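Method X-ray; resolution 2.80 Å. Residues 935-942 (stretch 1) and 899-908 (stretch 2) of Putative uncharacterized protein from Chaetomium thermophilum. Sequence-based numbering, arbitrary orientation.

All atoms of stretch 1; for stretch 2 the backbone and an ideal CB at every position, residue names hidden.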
# COMPACT_ATOMS: atom_id res chain seq x y z
N LEU A 935 11.94 -60.58 11.53
CA LEU A 935 12.97 -60.46 12.56
C LEU A 935 13.15 -61.78 13.29
O LEU A 935 14.28 -62.26 13.47
CB LEU A 935 12.61 -59.34 13.54
CG LEU A 935 12.91 -57.93 13.04
CD1 LEU A 935 11.63 -57.21 12.66
CD2 LEU A 935 13.68 -57.13 14.08
N LEU A 936 12.05 -62.39 13.74
CA LEU A 936 12.10 -63.76 14.22
C LEU A 936 12.36 -64.71 13.05
O LEU A 936 12.37 -64.32 11.88
CB LEU A 936 10.79 -64.13 14.92
CG LEU A 936 10.41 -63.36 16.18
CD1 LEU A 936 9.05 -63.82 16.69
CD2 LEU A 936 11.46 -63.52 17.27
N GLY A 937 12.58 -65.98 13.38
CA GLY A 937 12.82 -66.97 12.36
C GLY A 937 11.59 -67.76 11.98
O GLY A 937 11.61 -68.54 11.02
N THR A 938 10.50 -67.56 12.71
CA THR A 938 9.30 -68.37 12.55
C THR A 938 8.26 -67.66 11.69
O THR A 938 8.14 -66.43 11.71
CB THR A 938 8.68 -68.71 13.91
OG1 THR A 938 8.30 -67.50 14.58
CG2 THR A 938 9.68 -69.47 14.78
N TYR A 939 7.52 -68.45 10.92
CA TYR A 939 6.39 -67.96 10.14
C TYR A 939 5.16 -68.85 10.26
O TYR A 939 4.14 -68.55 9.64
CB TYR A 939 6.77 -67.83 8.66
CG TYR A 939 8.01 -67.00 8.40
CD1 TYR A 939 9.28 -67.58 8.45
CD2 TYR A 939 7.92 -65.65 8.11
CE1 TYR A 939 10.41 -66.83 8.22
CE2 TYR A 939 9.05 -64.89 7.87
CZ TYR A 939 10.30 -65.48 7.93
OH TYR A 939 11.43 -64.73 7.70
N GLU A 940 5.24 -69.93 11.04
CA GLU A 940 4.11 -70.84 11.16
C GLU A 940 2.85 -70.18 11.72
O GLU A 940 1.75 -70.56 11.28
CB GLU A 940 4.51 -72.04 12.02
CG GLU A 940 3.42 -73.11 12.15
CD GLU A 940 2.43 -72.84 13.27
OE1 GLU A 940 2.81 -72.18 14.26
OE2 GLU A 940 1.27 -73.29 13.16
N PRO A 941 2.91 -69.24 12.67
CA PRO A 941 1.65 -68.62 13.12
C PRO A 941 0.90 -67.90 12.01
O PRO A 941 -0.33 -68.04 11.90
CB PRO A 941 2.10 -67.66 14.23
CG PRO A 941 3.58 -67.56 14.11
CD PRO A 941 4.04 -68.84 13.53
N LEU A 942 1.61 -67.14 11.18
CA LEU A 942 0.96 -66.49 10.04
C LEU A 942 0.35 -67.53 9.10
O LEU A 942 -0.83 -67.44 8.74
CB LEU A 942 1.97 -65.61 9.30
CG LEU A 942 2.37 -64.31 9.99
CD1 LEU A 942 3.51 -63.64 9.24
CD2 LEU A 942 1.18 -63.37 10.08
N UNK A 899 15.31 -58.26 20.34
CA UNK A 899 14.78 -58.72 21.62
C UNK A 899 13.76 -59.82 21.34
O UNK A 899 12.56 -59.57 21.18
CB UNK A 899 14.15 -57.57 22.41
N UNK A 900 14.24 -61.06 21.28
CA UNK A 900 13.43 -62.18 20.81
C UNK A 900 12.10 -62.27 21.56
O UNK A 900 11.02 -62.23 20.96
CB UNK A 900 14.21 -63.49 20.96
N UNK A 901 12.17 -62.41 22.89
CA UNK A 901 10.95 -62.60 23.66
C UNK A 901 9.98 -61.44 23.48
O UNK A 901 8.76 -61.64 23.47
CB UNK A 901 11.29 -62.77 25.14
N UNK A 902 10.51 -60.22 23.33
CA UNK A 902 9.64 -59.07 23.08
C UNK A 902 8.85 -59.26 21.79
O UNK A 902 7.62 -59.15 21.78
CB UNK A 902 10.46 -57.78 23.01
N UNK A 903 9.55 -59.54 20.69
CA UNK A 903 8.87 -59.79 19.42
C UNK A 903 7.82 -60.89 19.56
O UNK A 903 6.66 -60.71 19.18
CB UNK A 903 9.89 -60.17 18.34
N UNK A 904 8.22 -62.04 20.10
CA UNK A 904 7.30 -63.16 20.25
C UNK A 904 6.04 -62.74 21.00
O UNK A 904 4.91 -62.96 20.52
CB UNK A 904 7.99 -64.32 20.98
N UNK A 905 6.21 -62.13 22.17
CA UNK A 905 5.06 -61.70 22.96
C UNK A 905 4.18 -60.74 22.17
O UNK A 905 2.95 -60.88 22.14
CB UNK A 905 5.52 -61.04 24.26
N UNK A 906 4.79 -59.74 21.53
CA UNK A 906 4.02 -58.76 20.77
C UNK A 906 3.17 -59.47 19.72
O UNK A 906 1.98 -59.17 19.56
CB UNK A 906 4.95 -57.74 20.11
N UNK A 907 3.76 -60.42 18.99
CA UNK A 907 2.99 -61.13 17.98
C UNK A 907 1.84 -61.90 18.61
O UNK A 907 0.71 -61.87 18.10
CB UNK A 907 3.89 -62.08 17.19
N UNK A 908 2.10 -62.61 19.71
CA UNK A 908 1.04 -63.38 20.35
C UNK A 908 -0.10 -62.49 20.84
O UNK A 908 -1.26 -62.91 20.84
CB UNK A 908 1.61 -64.18 21.52

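Position 899 comes right before a helix, and its ideal CB points away from stretch 1, with nothing of that stretch within 5.5 Å. Its carbonyl O receives the N of 903 at 3.0 Å, a backbone bond open to any residue. N-cap positions often favour Ser, Thr, Asp or Asn, but stretch 1 makes no demand here. The residue is His899, whose side chain makes no contact with stretch 1.

At 900 the helix is under way and the CB points sideways, 4.6 Å from Leu936 CD2. A small or medium side chain would fit equally well, as would a polar one reaching past the leucine. The deposited Ala900 makes its closest contact through the backbone, with its O 3.9 Å from Leu936 CD2.

Positions 901 and 902 have no neighbour in stretch 1, so almost any helix-compatible residue would serve. They are Gln901, whose NE2 donates to OD1 of residue 905 at 2.8 Å, one turn on, and Phe902, whose ring stays clear of stretch 1.

Position 903 is more restrictive. Its CB points toward stretch 1 and lies 3.9 Å from Leu936 CD2, with Leu935 close by. Two leucines offer carbon and no polar side-chain partner, so Leu, Ile, Met or Val would suit. Leu903 takes the place: its CD2 packs 3.3 Å from Leu935 CB, while its own CB meets Leu936 CD2.

At 904 the CB points sideways, 4.4 Å from Leu936 CD1. The neighbour is apolar, yet the O of Ala900 one turn back could accept a bond from a short hydroxyl. Ala, Ser, Thr or Val are all plausible. Thr904 uses chi1 m, so that OG1 donates to Ala900 O at 3.2 Å, and the same OG1 touches Leu936 CD1 at 3.6 Å.

Positions 905 and 906 are out of reach of stretch 1 and could hold many residues. Asp905 accepts the bond from Gln901 already described; Val906 has a compact, branched side chain.

Position 907 faces stretch 1, but its CB is 5.5 Å from Leu936 CD1, so a short side chain would leave a gap. Beyond lie two acceptors, Thr938 O and OG1, at the side of a gap bounded by Leu936 CD1 and Pro941 CG. A long donor is favoured: Lys could reach for OG1, and Met would use only the carbon surfaces. A flat guanidinium combines both roles, and the residue is Arg907. Its NH2 donates to Thr938 OG1 at 2.5 Å, nearly straight at 177°, while NH1 donates to Thr938 O at 3.3 Å. Pro941 CG lies over one face, 3.4 Å from Arg907 CZ, and Leu936 CD1 over the opposite face, 3.5 Å from Arg907 NH2. Thr938 OG1 sits at the edge, near the plane, where N-H groups point.

At 908 the CB has nothing of stretch 1 within 5.5 Å, so a polar or charged residue is easily accommodated. The nearest approach of the Lys908 side chain is CG to Pro941 CB, 7.1 Å.

Stretch 2 899-908: HAQFLTDVRK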
# COMPACT_ATOMS: atom_id res chain seq x y z
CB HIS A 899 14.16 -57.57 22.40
CG HIS A 899 15.00 -56.33 22.41
ND1 HIS A 899 15.75 -55.93 23.50
CD2 HIS A 899 15.20 -55.38 21.45
CE1 HIS A 899 16.37 -54.81 23.21
NE2 HIS A 899 16.06 -54.45 21.98
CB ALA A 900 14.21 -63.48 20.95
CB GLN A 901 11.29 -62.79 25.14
CG GLN A 901 10.12 -63.24 26.00
CD GLN A 901 9.59 -64.61 25.60
OE1 GLN A 901 10.36 -65.57 25.47
NE2 GLN A 901 8.28 -64.71 25.40
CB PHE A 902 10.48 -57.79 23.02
CG PHE A 902 9.68 -56.55 22.77
CD1 PHE A 902 9.07 -55.88 23.81
CD2 PHE A 902 9.54 -56.05 21.48
CE1 PHE A 902 8.33 -54.73 23.58
CE2 PHE A 902 8.81 -54.90 21.25
CZ PHE A 902 8.20 -54.24 22.30
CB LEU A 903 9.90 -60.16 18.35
CG LEU A 903 10.64 -59.01 17.66
CD1 LEU A 903 11.27 -58.06 18.66
CD2 LEU A 903 11.70 -59.56 16.72
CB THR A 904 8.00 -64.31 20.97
OG1 THR A 904 9.14 -64.73 20.21
CG2 THR A 904 7.06 -65.50 21.15
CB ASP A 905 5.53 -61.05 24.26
CG ASP A 905 6.24 -62.02 25.18
OD1 ASP A 905 5.89 -63.23 25.16
OD2 ASP A 905 7.14 -61.59 25.93
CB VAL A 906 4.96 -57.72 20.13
CG1 VAL A 906 4.21 -56.87 19.11
CG2 VAL A 906 5.57 -56.84 21.20
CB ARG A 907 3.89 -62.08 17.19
CG ARG A 907 3.13 -62.91 16.16
CD ARG A 907 4.07 -63.58 15.16
NE ARG A 907 4.95 -64.55 15.80
CZ ARG A 907 5.86 -65.26 15.16
NH1 ARG A 907 6.03 -65.12 13.85
NH2 ARG A 907 6.62 -66.12 15.83
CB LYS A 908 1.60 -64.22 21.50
CG LYS A 908 2.21 -65.54 21.05
CD LYS A 908 2.42 -66.48 22.23
CE LYS A 908 3.90 -66.70 22.53
NZ LYS A 908 4.54 -67.65 21.57
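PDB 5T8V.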